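Methyltransferase 1 (Methanosarcina barkeri, PDB 2I2X) transfers the methyl group of methanol to the cob(I)amide carried by its partner subunit MtaC, a step of methanogenesis from methanol. Local coordinates at residues Thr218-Asn224 with Cys269-Asn273; Asn44-Arg48 with Glu61-Ile65; Ala14-Phe19 with Asp349-Arg353; Tyr143-Leu147 with Leu198-Asp202. All blocks are in the same frame, centred on the assembly; numbering follows the deposited sequence.

Overall arrangement
All four contacts belong to one TIM-barrel chain that also carries a helix bundle. Contact 3 (14-19 with 349-353) closes the longest loop: the other three lie inside it, in the order contact 2, contact 4, contact 1, each finished before the next begins. Contact 1, which holds the zinc ion, has its centre about 5 Å from the centre of the chain. Contacts 2 and 4 belong to barrel units, one joining strand 40-43 to helix 55-76, the other pairing helices 143-155 and 181-210; their centres lie about 23 and 20 Å from that of contact 1. Contacts 3 and 4, about 36 Å apart between centres, sit on opposite sides of the chain's centre, with the zinc site of contact 1 near that centre.

Contact 1 (Thr218-Asn224 with Cys269-Asn273); sequences TDCAQAN and CGYEN. With ZN (zinc ion), chain Q.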
loop_
_atom_site.group_PDB
_atom_site.type_symbol
_atom_site.label_atom_id
_atom_site.label_comp_id
_atom_site.label_asym_id
_atom_site.label_seq_id
_atom_site.Cartn_x
_atom_site.Cartn_y
_atom_site.Cartn_z
ATOM N N THR A 218 19.984 13.822 3.605
ATOM C CA THR A 218 19.319 13.035 4.665
ATOM C C THR A 218 20.373 12.216 5.286
ATOM O O THR A 218 21.155 11.563 4.569
ATOM C CB THR A 218 18.552 11.808 4.110
ATOM O OG1 THR A 218 17.707 12.178 3.058
ATOM C CG2 THR A 218 17.756 11.141 5.145
ATOM N N ASP A 219 20.300 12.106 6.601
ATOM C CA ASP A 219 21.172 11.172 7.257
ATOM C C ASP A 219 20.782 9.705 7.180
ATOM O O ASP A 219 21.075 8.947 8.126
ATOM C CB ASP A 219 21.400 11.535 8.692
ATOM C CG ASP A 219 22.735 11.055 9.170
ATOM O OD1 ASP A 219 23.719 11.172 8.387
ATOM O OD2 ASP A 219 22.798 10.548 10.312
ATOM N N CYS A 220 20.149 9.302 6.076
ATOM C CA CYS A 220 19.670 7.933 5.898
ATOM C C CYS A 220 20.719 6.870 6.197
ATOM O O CYS A 220 20.448 5.884 6.876
ATOM C CB CYS A 220 19.205 7.713 4.476
ATOM S SG CYS A 220 17.930 6.376 4.392
ATOM N N ALA A 221 21.930 7.107 5.695
ATOM C CA ALA A 221 23.019 6.147 5.779
ATOM C C ALA A 221 23.484 5.912 7.215
ATOM O O ALA A 221 24.188 4.940 7.472
ATOM C CB ALA A 221 24.176 6.565 4.872
ATOM N N GLN A 222 23.068 6.768 8.143
ATOM C CA GLN A 222 23.497 6.654 9.548
ATOM C C GLN A 222 22.285 6.629 10.462
ATOM O O GLN A 222 21.915 5.564 10.917
ATOM C CB GLN A 222 24.489 7.781 9.959
ATOM C CG GLN A 222 25.828 7.804 9.161
ATOM C CD GLN A 222 26.572 9.146 9.279
ATOM O OE1 GLN A 222 25.962 10.212 9.254
ATOM N NE2 GLN A 222 27.887 9.082 9.410
ATOM N N ALA A 223 21.660 7.774 10.728
ATOM C CA ALA A 223 20.439 7.773 11.532
ATOM C C ALA A 223 19.318 6.726 11.126
ATOM O O ALA A 223 18.814 6.020 12.024
ATOM C CB ALA A 223 19.874 9.185 11.686
ATOM N N ASN A 224 18.968 6.577 9.835
ATOM C CA ASN A 224 17.937 5.573 9.520
ATOM C C ASN A 224 18.421 4.144 9.761
ATOM O O ASN A 224 17.639 3.305 10.231
ATOM C CB ASN A 224 17.211 5.748 8.148
ATOM C CG ASN A 224 16.361 7.063 8.066
ATOM O OD1 ASN A 224 15.906 7.628 9.107
ATOM N ND2 ASN A 224 16.164 7.562 6.817
ATOM N N CYS A 269 13.245 10.836 3.873
ATOM C CA CYS A 269 13.747 9.946 4.921
ATOM C C CYS A 269 14.582 10.680 5.982
ATOM O O CYS A 269 15.081 10.057 6.944
ATOM C CB CYS A 269 14.523 8.767 4.326
ATOM S SG CYS A 269 15.925 9.237 3.284
ATOM N N GLY A 270 14.687 11.993 5.821
ATOM C CA GLY A 270 15.298 12.869 6.831
ATOM C C GLY A 270 14.319 13.140 7.961
ATOM O O GLY A 270 13.765 14.236 8.077
ATOM N N TYR A 271 14.092 12.154 8.823
ATOM C CA TYR A 271 13.219 12.394 9.942
ATOM C C TYR A 271 13.686 13.548 10.816
ATOM O O TYR A 271 12.866 14.187 11.482
ATOM C CB TYR A 271 13.122 11.145 10.771
ATOM C CG TYR A 271 12.274 10.032 10.174
ATOM C CD1 TYR A 271 12.808 9.156 9.245
ATOM C CD2 TYR A 271 10.956 9.824 10.599
ATOM C CE1 TYR A 271 12.069 8.109 8.742
ATOM C CE2 TYR A 271 10.198 8.787 10.086
ATOM C CZ TYR A 271 10.766 7.920 9.156
ATOM O OH TYR A 271 10.047 6.844 8.636
ATOM N N GLU A 272 15.002 13.795 10.846
ATOM C CA GLU A 272 15.550 14.909 11.583
ATOM C C GLU A 272 15.177 16.264 10.956
ATOM O O GLU A 272 15.473 17.320 11.535
ATOM C CB GLU A 272 17.079 14.778 11.699
ATOM C CG GLU A 272 17.906 14.963 10.377
ATOM C CD GLU A 272 17.921 13.725 9.483
ATOM O OE1 GLU A 272 18.761 13.703 8.538
ATOM O OE2 GLU A 272 17.093 12.789 9.708
ATOM N N ASN A 273 14.543 16.237 9.769
ATOM C CA ASN A 273 14.116 17.472 9.086
ATOM C C ASN A 273 13.247 18.371 9.959
ATOM O O ASN A 273 13.205 19.604 9.756
ATOM C CB ASN A 273 13.394 17.187 7.769
ATOM C CG ASN A 273 14.323 16.675 6.682
ATOM O OD1 ASN A 273 15.556 16.747 6.798
ATOM N ND2 ASN A 273 13.733 16.111 5.623
HETATM ZN ZN ZN Q . 16.933 7.187 2.574
#
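Cys220 and Cys269 bring their sulfurs together at the zinc site of this methyltransferase, where Glu164 adds the third protein ligand. Cys220 SG lies 2.2 Å from the zinc ion and Cys269 SG 2.4 Å from it, and the metal holds Cys220 SG and Cys269 SG 3.7 Å apart. The sulfur of Cys269 sits between its own backbone N and carbonyl carbon (chi1 57°), turned toward the opposing segment, where the methyl CG2 of Thr218 packs against Cys269 SG at 3.2 Å. Asn224 ties the two ligand residues together from one side: its ND2 donates to Cys269 O at 2.7 Å and, through an almost straight bond (163°), to Cys220 SG, 3.2 Å from ND2. Both partners lie close to the amide plane, and Arg247 takes OD1, so the amide has little freedom to flip. Segment 218-224 runs from the loop after barrel strand 213-216 into helix 220-230, and Ala221 on its first turn touches the bound corrinoid. The ring of Tyr271 stands at about a right angle to the Asn224 amide, with its CD1 3.5 Å from Asn224 OD1, while its hydroxyl reaches Asp297. Farther from the metal, Glu272 bends at chi2 to offer the syn lone pair of OE1 to Asp219 N, 2.9 Å from OE1 and nearly straight at 164°. Ser254 also bonds to OE1, and Arg247 forms a salt bridge with OE2.

Contact 2 (Asn44-Arg48 with Glu61-Ile65); sequences NYAPR and EYERI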
loop_
_atom_site.group_PDB
_atom_site.type_symbol
_atom_site.label_atom_id
_atom_site.label_comp_id
_atom_site.label_asym_id
_atom_site.label_seq_id
_atom_site.Cartn_x
_atom_site.Cartn_y
_atom_site.Cartn_z
ATOM N N ASN A 44 7.350 8.024 -4.469
ATOM C CA ASN A 44 8.613 7.334 -4.715
ATOM C C ASN A 44 8.335 5.946 -5.251
ATOM O O ASN A 44 7.193 5.482 -5.173
ATOM C CB ASN A 44 9.439 7.269 -3.446
ATOM C CG ASN A 44 10.300 8.500 -3.273
ATOM O OD1 ASN A 44 11.393 8.584 -3.837
ATOM N ND2 ASN A 44 9.796 9.482 -2.533
ATOM N N TYR A 45 9.361 5.308 -5.814
ATOM C CA TYR A 45 9.200 4.081 -6.615
ATOM C C TYR A 45 10.569 3.518 -6.984
ATOM O O TYR A 45 11.526 4.266 -7.069
ATOM C CB TYR A 45 8.429 4.367 -7.915
ATOM C CG TYR A 45 8.776 5.719 -8.526
ATOM C CD1 TYR A 45 9.862 5.873 -9.367
ATOM C CD2 TYR A 45 8.004 6.840 -8.248
ATOM C CE1 TYR A 45 10.166 7.125 -9.908
ATOM C CE2 TYR A 45 8.298 8.065 -8.774
ATOM C CZ TYR A 45 9.372 8.210 -9.602
ATOM O OH TYR A 45 9.639 9.453 -10.115
ATOM N N ALA A 46 10.640 2.201 -7.179
ATOM C CA ALA A 46 11.826 1.499 -7.675
ATOM C C ALA A 46 11.344 0.610 -8.839
ATOM O O ALA A 46 10.346 -0.112 -8.701
ATOM C CB ALA A 46 12.457 0.636 -6.579
ATOM N N PRO A 47 12.037 0.667 -9.986
ATOM C CA PRO A 47 11.708 -0.234 -11.071
ATOM C C PRO A 47 11.952 -1.691 -10.683
ATOM O O PRO A 47 12.606 -1.970 -9.680
ATOM C CB PRO A 47 12.631 0.212 -12.206
ATOM C CG PRO A 47 13.724 0.984 -11.578
ATOM C CD PRO A 47 13.160 1.578 -10.313
ATOM N N ARG A 48 11.380 -2.623 -11.441
ATOM C CA ARG A 48 11.615 -4.033 -11.186
ATOM C C ARG A 48 13.037 -4.395 -11.652
ATOM O O ARG A 48 13.576 -3.689 -12.491
ATOM C CB ARG A 48 10.555 -4.870 -11.900
ATOM C CG ARG A 48 9.177 -4.790 -11.287
ATOM C CD ARG A 48 8.125 -5.185 -12.286
ATOM N NE ARG A 48 7.894 -4.177 -13.325
ATOM C CZ ARG A 48 6.827 -4.170 -14.135
ATOM N NH1 ARG A 48 5.883 -5.101 -14.010
ATOM N NH2 ARG A 48 6.678 -3.217 -15.054
ATOM N N GLU A 61 10.139 1.746 -18.079
ATOM C CA GLU A 61 9.533 1.513 -16.776
ATOM C C GLU A 61 9.161 2.852 -16.108
ATOM O O GLU A 61 8.041 2.997 -15.594
ATOM C CB GLU A 61 10.467 0.684 -15.895
ATOM C CG GLU A 61 9.923 0.306 -14.537
ATOM C CD GLU A 61 9.307 -1.091 -14.518
ATOM O OE1 GLU A 61 8.629 -1.451 -15.519
ATOM O OE2 GLU A 61 9.490 -1.827 -13.500
ATOM N N TYR A 62 10.084 3.820 -16.154
ATOM C CA TYR A 62 9.846 5.132 -15.578
ATOM C C TYR A 62 8.749 5.893 -16.311
ATOM O O TYR A 62 8.003 6.661 -15.694
ATOM C CB TYR A 62 11.133 5.969 -15.490
ATOM C CG TYR A 62 12.061 5.561 -14.370
ATOM C CD1 TYR A 62 11.686 5.709 -13.033
ATOM C CD2 TYR A 62 13.328 5.070 -14.645
ATOM C CE1 TYR A 62 12.552 5.350 -11.983
ATOM C CE2 TYR A 62 14.212 4.698 -13.620
ATOM C CZ TYR A 62 13.817 4.840 -12.283
ATOM O OH TYR A 62 14.682 4.470 -11.281
ATOM N N GLU A 63 8.644 5.688 -17.620
ATOM C CA GLU A 63 7.519 6.246 -18.360
ATOM C C GLU A 63 6.211 5.662 -17.874
ATOM O O GLU A 63 5.212 6.371 -17.757
ATOM C CB GLU A 63 7.676 6.036 -19.858
ATOM C CG GLU A 63 8.628 7.045 -20.442
ATOM C CD GLU A 63 8.803 6.941 -21.939
ATOM O OE1 GLU A 63 8.855 5.825 -22.481
ATOM O OE2 GLU A 63 8.918 8.000 -22.579
ATOM N N ARG A 64 6.207 4.376 -17.574
ATOM C CA ARG A 64 4.976 3.751 -17.126
ATOM C C ARG A 64 4.602 4.302 -15.751
ATOM O O ARG A 64 3.429 4.590 -15.501
ATOM C CB ARG A 64 5.109 2.225 -17.094
ATOM C CG ARG A 64 5.015 1.578 -18.461
ATOM C CD ARG A 64 5.483 0.128 -18.430
ATOM N NE ARG A 64 5.172 -0.482 -19.713
ATOM C CZ ARG A 64 5.482 -1.716 -20.093
ATOM N NH1 ARG A 64 6.152 -2.531 -19.282
ATOM N NH2 ARG A 64 5.098 -2.127 -21.308
ATOM N N ILE A 65 5.617 4.469 -14.893
ATOM C CA ILE A 65 5.437 4.961 -13.531
ATOM C C ILE A 65 4.825 6.364 -13.608
ATOM O O ILE A 65 3.814 6.650 -12.950
ATOM C CB ILE A 65 6.783 4.958 -12.731
ATOM C CG1 ILE A 65 7.217 3.523 -12.374
ATOM C CG2 ILE A 65 6.663 5.762 -11.469
ATOM C CD1 ILE A 65 8.723 3.381 -12.029
#
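Arg48 and Glu61 meet side-on: the guanidinium presents NE and NH2 to the two carboxylate oxygens, the two flat groups turned only 27° from each other. Arg48 NE donates to Glu61 OE2 at 2.8 Å, using that oxygen's syn lone pair, and Arg48 NH2 donates to Glu61 OE1 at 2.7 Å. A third bond comes from the main chain, Arg48 N to Glu61 OE2 at 2.9 Å, arriving on the anti side, so OE2 is gripped by two donors. Glu61 leaves the helix with CG anti to its backbone N (chi1 -177°), which lays CG 3.6 Å from Pro47 CB; the bend at chi2 then turns the carboxylate to Arg48. A lysine in place of Glu61 would probably leave the guanidinium without its countercharge and the amide of Arg48 without its acceptor, with Arg64 nearby as a further positive charge. This is one beta-alpha unit of the TIM barrel: the loop leaving strand 40-43 folds back along helix 55-76. Deeper in, the Tyr45 ring is topped by Ile65, whose CG2 stands 3.6 Å from the ring centroid of Tyr45 in a CH-pi contact just 12° off the normal. Tyr62 approaches the same ring at its edge instead, Tyr62 CE1 lying 3.6 Å from Tyr45 CE1 with each atom near the other ring's plane. The hydroxyl end of Tyr62 rests on the proline ring, Pro47 CD being 3.4 Å from Tyr62 OH. Tyr45 OH bonds to Thr85 on the next strand, and Arg64 NE pairs with the terminal carboxylate of His258 of another chain.

Contact 3 (Ala14-Phe19 with Asp349-Arg353); sequences ADEMTF and DKVLR
Thr18 and Asp349 make a very short link, Thr18 OG1 donating to Asp349 OD2 at 2.5 Å, and with Phe19 they form the tight end of the contact. The Phe19 ring wedges in beside the first turn of helix 349-361: its CE2 lies 3.6 Å from Asp349 CB, and its CZ 3.8 Å from Leu352 CD2. Met340 and Leu344 of helix 325-345 also touch this ring, and Leu352 packs against Leu352 of the second copy of this protein. Arg353 works between this buried end and the surface. Bends at chi2 and chi3 turn its guanidinium side-on to the chain, where the carbonyl of Met17 accepts twice: Arg353 NH2 is 2.9 Å from Met17 O, NE 3.1 Å from Met17 O, and the oxygen lies close to the guanidinium plane. The other end is looser and opens to solvent. There Asp15 shares its charge with two cations, but at longer range: OD1 of Asp15 is 3.3 Å from Arg353 NH1, and OD2 of Asp15 is 3.2 Å from Lys350 NZ, each nitrogen coming from above the carboxylate plane. Lys350 reaches out with its chain extended beyond CG, and its CG lies over a face of the Arg353 guanidinium. Asp15, Lys350 and Arg353 thus make up a salt-bridge network that ties the N-terminal segment, just ahead of strand 21-22, to the start of helix 349-361.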
loop_
_atom_site.group_PDB
_atom_site.type_symbol
_atom_site.label_atom_id
_atom_site.label_comp_id
_atom_site.label_asym_id
_atom_site.label_seq_id
_atom_site.Cartn_x
_atom_site.Cartn_y
_atom_site.Cartn_z
ATOM N N ALA A 14 8.231 27.136 19.061
ATOM C CA ALA A 14 7.696 25.926 18.390
ATOM C C ALA A 14 6.280 26.091 17.864
ATOM O O ALA A 14 5.922 25.523 16.842
ATOM C CB ALA A 14 7.779 24.688 19.315
ATOM N N ASP A 15 5.483 26.886 18.563
ATOM C CA ASP A 15 4.075 27.041 18.230
ATOM C C ASP A 15 3.820 27.774 16.922
ATOM O O ASP A 15 2.683 27.772 16.430
ATOM C CB ASP A 15 3.292 27.702 19.368
ATOM C CG ASP A 15 1.800 27.698 19.104
ATOM O OD1 ASP A 15 1.186 26.625 19.216
ATOM O OD2 ASP A 15 1.245 28.761 18.749
ATOM N N GLU A 16 4.861 28.377 16.358
ATOM C CA GLU A 16 4.761 29.077 15.074
ATOM C C GLU A 16 4.868 28.089 13.908
ATOM O O GLU A 16 4.516 28.419 12.747
ATOM C CB GLU A 16 5.903 30.110 14.921
ATOM C CG GLU A 16 5.603 31.521 15.408
ATOM C CD GLU A 16 6.820 32.488 15.378
ATOM O OE1 GLU A 16 7.941 32.126 14.909
ATOM O OE2 GLU A 16 6.633 33.648 15.849
ATOM N N MET A 17 5.410 26.908 14.199
ATOM C CA MET A 17 5.564 25.872 13.189
ATOM C C MET A 17 4.234 25.147 12.865
ATOM O O MET A 17 3.403 24.854 13.751
ATOM C CB MET A 17 6.625 24.877 13.622
ATOM C CG MET A 17 8.027 25.508 13.810
ATOM S SD MET A 17 9.218 24.300 14.412
ATOM C CE MET A 17 9.588 23.551 12.849
ATOM N N THR A 18 4.052 24.876 11.583
ATOM C CA THR A 18 2.891 24.181 11.127
ATOM C C THR A 18 3.233 23.436 9.837
ATOM O O THR A 18 4.333 23.615 9.270
ATOM C CB THR A 18 1.670 25.139 10.969
ATOM O OG1 THR A 18 0.467 24.381 11.063
ATOM C CG2 THR A 18 1.680 25.890 9.633
ATOM N N PHE A 19 2.292 22.601 9.376
ATOM C CA PHE A 19 2.497 21.886 8.125
ATOM C C PHE A 19 2.085 22.719 6.886
ATOM O O PHE A 19 1.251 23.628 6.997
ATOM C CB PHE A 19 1.831 20.520 8.178
ATOM C CG PHE A 19 0.361 20.543 8.605
ATOM C CD1 PHE A 19 -0.045 19.868 9.747
ATOM C CD2 PHE A 19 -0.602 21.169 7.822
ATOM C CE1 PHE A 19 -1.410 19.844 10.130
ATOM C CE2 PHE A 19 -1.934 21.161 8.188
ATOM C CZ PHE A 19 -2.360 20.490 9.352
ATOM N N ASP A 349 -5.324 24.086 11.231
ATOM C CA ASP A 349 -4.048 23.370 11.138
ATOM C C ASP A 349 -3.334 23.125 12.486
ATOM O O ASP A 349 -2.785 22.032 12.713
ATOM C CB ASP A 349 -3.120 24.005 10.127
ATOM C CG ASP A 349 -2.809 25.452 10.445
ATOM O OD1 ASP A 349 -3.715 26.329 10.356
ATOM O OD2 ASP A 349 -1.628 25.705 10.772
ATOM N N LYS A 350 -3.361 24.092 13.394
ATOM C CA LYS A 350 -2.585 23.917 14.618
ATOM C C LYS A 350 -3.090 22.811 15.522
ATOM O O LYS A 350 -2.275 22.093 16.104
ATOM C CB LYS A 350 -2.393 25.226 15.365
ATOM C CG LYS A 350 -1.330 26.113 14.692
ATOM C CD LYS A 350 -1.117 27.372 15.490
ATOM C CE LYS A 350 -0.042 28.227 14.878
ATOM N NZ LYS A 350 0.171 29.370 15.832
ATOM N N VAL A 351 -4.413 22.641 15.609
ATOM C CA VAL A 351 -4.984 21.589 16.440
ATOM C C VAL A 351 -4.698 20.228 15.805
ATOM O O VAL A 351 -4.439 19.248 16.499
ATOM C CB VAL A 351 -6.525 21.770 16.688
ATOM C CG1 VAL A 351 -7.279 21.734 15.395
ATOM C CG2 VAL A 351 -7.093 20.660 17.605
ATOM N N LEU A 352 -4.741 20.173 14.478
ATOM C CA LEU A 352 -4.502 18.921 13.782
ATOM C C LEU A 352 -3.039 18.570 13.931
ATOM O O LEU A 352 -2.707 17.430 14.286
ATOM C CB LEU A 352 -4.956 18.984 12.309
ATOM C CG LEU A 352 -4.707 17.710 11.482
ATOM C CD1 LEU A 352 -5.400 16.503 12.120
ATOM C CD2 LEU A 352 -5.105 17.895 10.031
ATOM N N ARG A 353 -2.165 19.550 13.694
ATOM C CA ARG A 353 -0.755 19.423 14.077
ATOM C C ARG A 353 -0.579 18.837 15.499
ATOM O O ARG A 353 0.063 17.804 15.670
ATOM C CB ARG A 353 -0.043 20.747 13.879
ATOM C CG ARG A 353 1.367 20.917 14.542
ATOM C CD ARG A 353 1.147 21.734 15.798
ATOM N NE ARG A 353 1.656 23.070 15.665
ATOM C CZ ARG A 353 1.339 24.107 16.430
ATOM N NH1 ARG A 353 0.450 24.005 17.407
ATOM N NH2 ARG A 353 1.967 25.265 16.189
#

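Contact 4 (Tyr143-Leu147 with Leu198-Asp202); sequences YSVFL and LIWTD
Tyr143 reaches across to Asp202 between two neighbouring helices of the TIM barrel, 143-155 and 181-210, which flank strand 160-163 in the sequence. The axes of the two short segments stay 11.7 Å apart at their closest and run at 43° to each other, so long side chains must span the gap. The polar part is a single hydrogen bond, Tyr143 OH donating to Asp202 OD2 at 2.6 Å. The tyrosine carries its hydroxyl there with CG anti to the backbone N (chi1 -164°), and the carboxylate oxygen sits at the edge of the ring, near its plane, although the two flat groups are turned 70° apart. The apolar part gathers round the same ring. Leu198 comes from the opposite direction, its CD1 3.6 Å from Tyr143 CE1, while the methyl CG2 of Ile199 lies near the ring's edge, 4.0 Å from Tyr143 CE1. Replacing Tyr143 with an alanine would probably leave Asp202 without this donor and open a gap beside Leu198 and Ile199. Phe146 backs up the inner side: its CE2 is 4.0 Å from Ile199 CG2, its ring stacks edge-to-face with Phe150, and it touches Val163 of the barrel strand. One turn along from Tyr143, Leu147 adds an aliphatic touch, placing its CD2 3.8 Å from Asp202 CB.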
loop_
_atom_site.group_PDB
_atom_site.type_symbol
_atom_site.label_atom_id
_atom_site.label_comp_id
_atom_site.label_asym_id
_atom_site.label_seq_id
_atom_site.Cartn_x
_atom_site.Cartn_y
_atom_site.Cartn_z
ATOM N N TYR A 143 34.338 11.375 -8.150
ATOM C CA TYR A 143 33.750 12.664 -7.741
ATOM C C TYR A 143 33.175 13.459 -8.909
ATOM O O TYR A 143 32.064 14.005 -8.805
ATOM C CB TYR A 143 34.747 13.543 -6.963
ATOM C CG TYR A 143 34.080 14.681 -6.218
ATOM C CD1 TYR A 143 33.489 14.466 -4.977
ATOM C CD2 TYR A 143 34.019 15.972 -6.759
ATOM C CE1 TYR A 143 32.844 15.505 -4.293
ATOM C CE2 TYR A 143 33.368 17.017 -6.083
ATOM C CZ TYR A 143 32.790 16.777 -4.843
ATOM O OH TYR A 143 32.155 17.790 -4.139
ATOM N N SER A 144 33.921 13.527 -10.011
ATOM C CA SER A 144 33.519 14.369 -11.137
ATOM C C SER A 144 32.318 13.761 -11.838
ATOM O O SER A 144 31.473 14.485 -12.383
ATOM C CB SER A 144 34.663 14.565 -12.131
ATOM O OG SER A 144 35.089 13.335 -12.683
ATOM N N VAL A 145 32.254 12.433 -11.817
ATOM C CA VAL A 145 31.121 11.720 -12.388
ATOM C C VAL A 145 29.868 12.060 -11.553
ATOM O O VAL A 145 28.826 12.404 -12.094
ATOM C CB VAL A 145 31.385 10.197 -12.451
ATOM C CG1 VAL A 145 30.196 9.446 -13.054
ATOM C CG2 VAL A 145 32.635 9.905 -13.278
ATOM N N PHE A 146 30.033 12.004 -10.231
ATOM C CA PHE A 146 29.026 12.360 -9.254
ATOM C C PHE A 146 28.372 13.697 -9.613
ATOM O O PHE A 146 27.144 13.789 -9.744
ATOM C CB PHE A 146 29.699 12.405 -7.883
ATOM C CG PHE A 146 28.774 12.696 -6.733
ATOM C CD1 PHE A 146 27.625 11.942 -6.524
ATOM C CD2 PHE A 146 29.084 13.707 -5.832
ATOM C CE1 PHE A 146 26.798 12.200 -5.443
ATOM C CE2 PHE A 146 28.261 13.967 -4.743
ATOM C CZ PHE A 146 27.114 13.213 -4.550
ATOM N N LEU A 147 29.203 14.720 -9.792
ATOM C CA LEU A 147 28.744 16.059 -10.195
ATOM C C LEU A 147 28.042 16.084 -11.546
ATOM O O LEU A 147 27.046 16.799 -11.705
ATOM C CB LEU A 147 29.907 17.058 -10.214
ATOM C CG LEU A 147 30.606 17.380 -8.890
ATOM C CD1 LEU A 147 31.548 18.596 -9.080
ATOM C CD2 LEU A 147 29.618 17.602 -7.711
ATOM N N LEU A 198 31.447 19.861 1.543
ATOM C CA LEU A 198 32.108 19.708 0.249
ATOM C C LEU A 198 31.046 19.590 -0.825
ATOM O O LEU A 198 30.912 20.448 -1.709
ATOM C CB LEU A 198 32.948 18.425 0.230
ATOM C CG LEU A 198 34.200 18.175 -0.641
ATOM C CD1 LEU A 198 34.182 16.744 -1.168
ATOM C CD2 LEU A 198 34.417 19.153 -1.793
ATOM N N ILE A 199 30.257 18.532 -0.728
ATOM C CA ILE A 199 29.311 18.199 -1.790
ATOM C C ILE A 199 28.210 19.244 -2.008
ATOM O O ILE A 199 27.878 19.566 -3.156
ATOM C CB ILE A 199 28.746 16.792 -1.582
ATOM C CG1 ILE A 199 27.964 16.720 -0.268
ATOM C CG2 ILE A 199 29.899 15.784 -1.574
ATOM C CD1 ILE A 199 27.277 15.413 -0.059
ATOM N N TRP A 200 27.676 19.806 -0.925
ATOM C CA TRP A 200 26.567 20.750 -1.077
ATOM C C TRP A 200 26.964 22.117 -1.649
ATOM O O TRP A 200 26.150 22.801 -2.260
ATOM C CB TRP A 200 25.689 20.816 0.186
ATOM C CG TRP A 200 24.808 19.560 0.225
ATOM C CD1 TRP A 200 25.012 18.421 0.978
ATOM C CD2 TRP A 200 23.661 19.298 -0.600
ATOM N NE1 TRP A 200 24.051 17.482 0.676
ATOM C CE2 TRP A 200 23.211 17.993 -0.286
ATOM C CE3 TRP A 200 22.958 20.049 -1.552
ATOM C CZ2 TRP A 200 22.082 17.422 -0.893
ATOM C CZ3 TRP A 200 21.817 19.480 -2.158
ATOM C CH2 TRP A 200 21.399 18.181 -1.823
ATOM N N THR A 201 28.236 22.488 -1.487
ATOM C CA THR A 201 28.759 23.675 -2.107
ATOM C C THR A 201 28.757 23.468 -3.605
ATOM O O THR A 201 28.288 24.310 -4.360
ATOM C CB THR A 201 30.177 23.932 -1.600
ATOM O OG1 THR A 201 30.106 24.193 -0.185
ATOM C CG2 THR A 201 30.843 25.122 -2.354
ATOM N N ASP A 202 29.272 22.338 -4.046
ATOM C CA ASP A 202 29.252 22.036 -5.448
ATOM C C ASP A 202 27.837 21.826 -5.990
ATOM O O ASP A 202 27.531 22.340 -7.082
ATOM C CB ASP A 202 30.099 20.817 -5.720
ATOM C CG ASP A 202 31.571 21.074 -5.517
ATOM O OD1 ASP A 202 32.021 22.252 -5.613
ATOM O OD2 ASP A 202 32.279 20.083 -5.249
#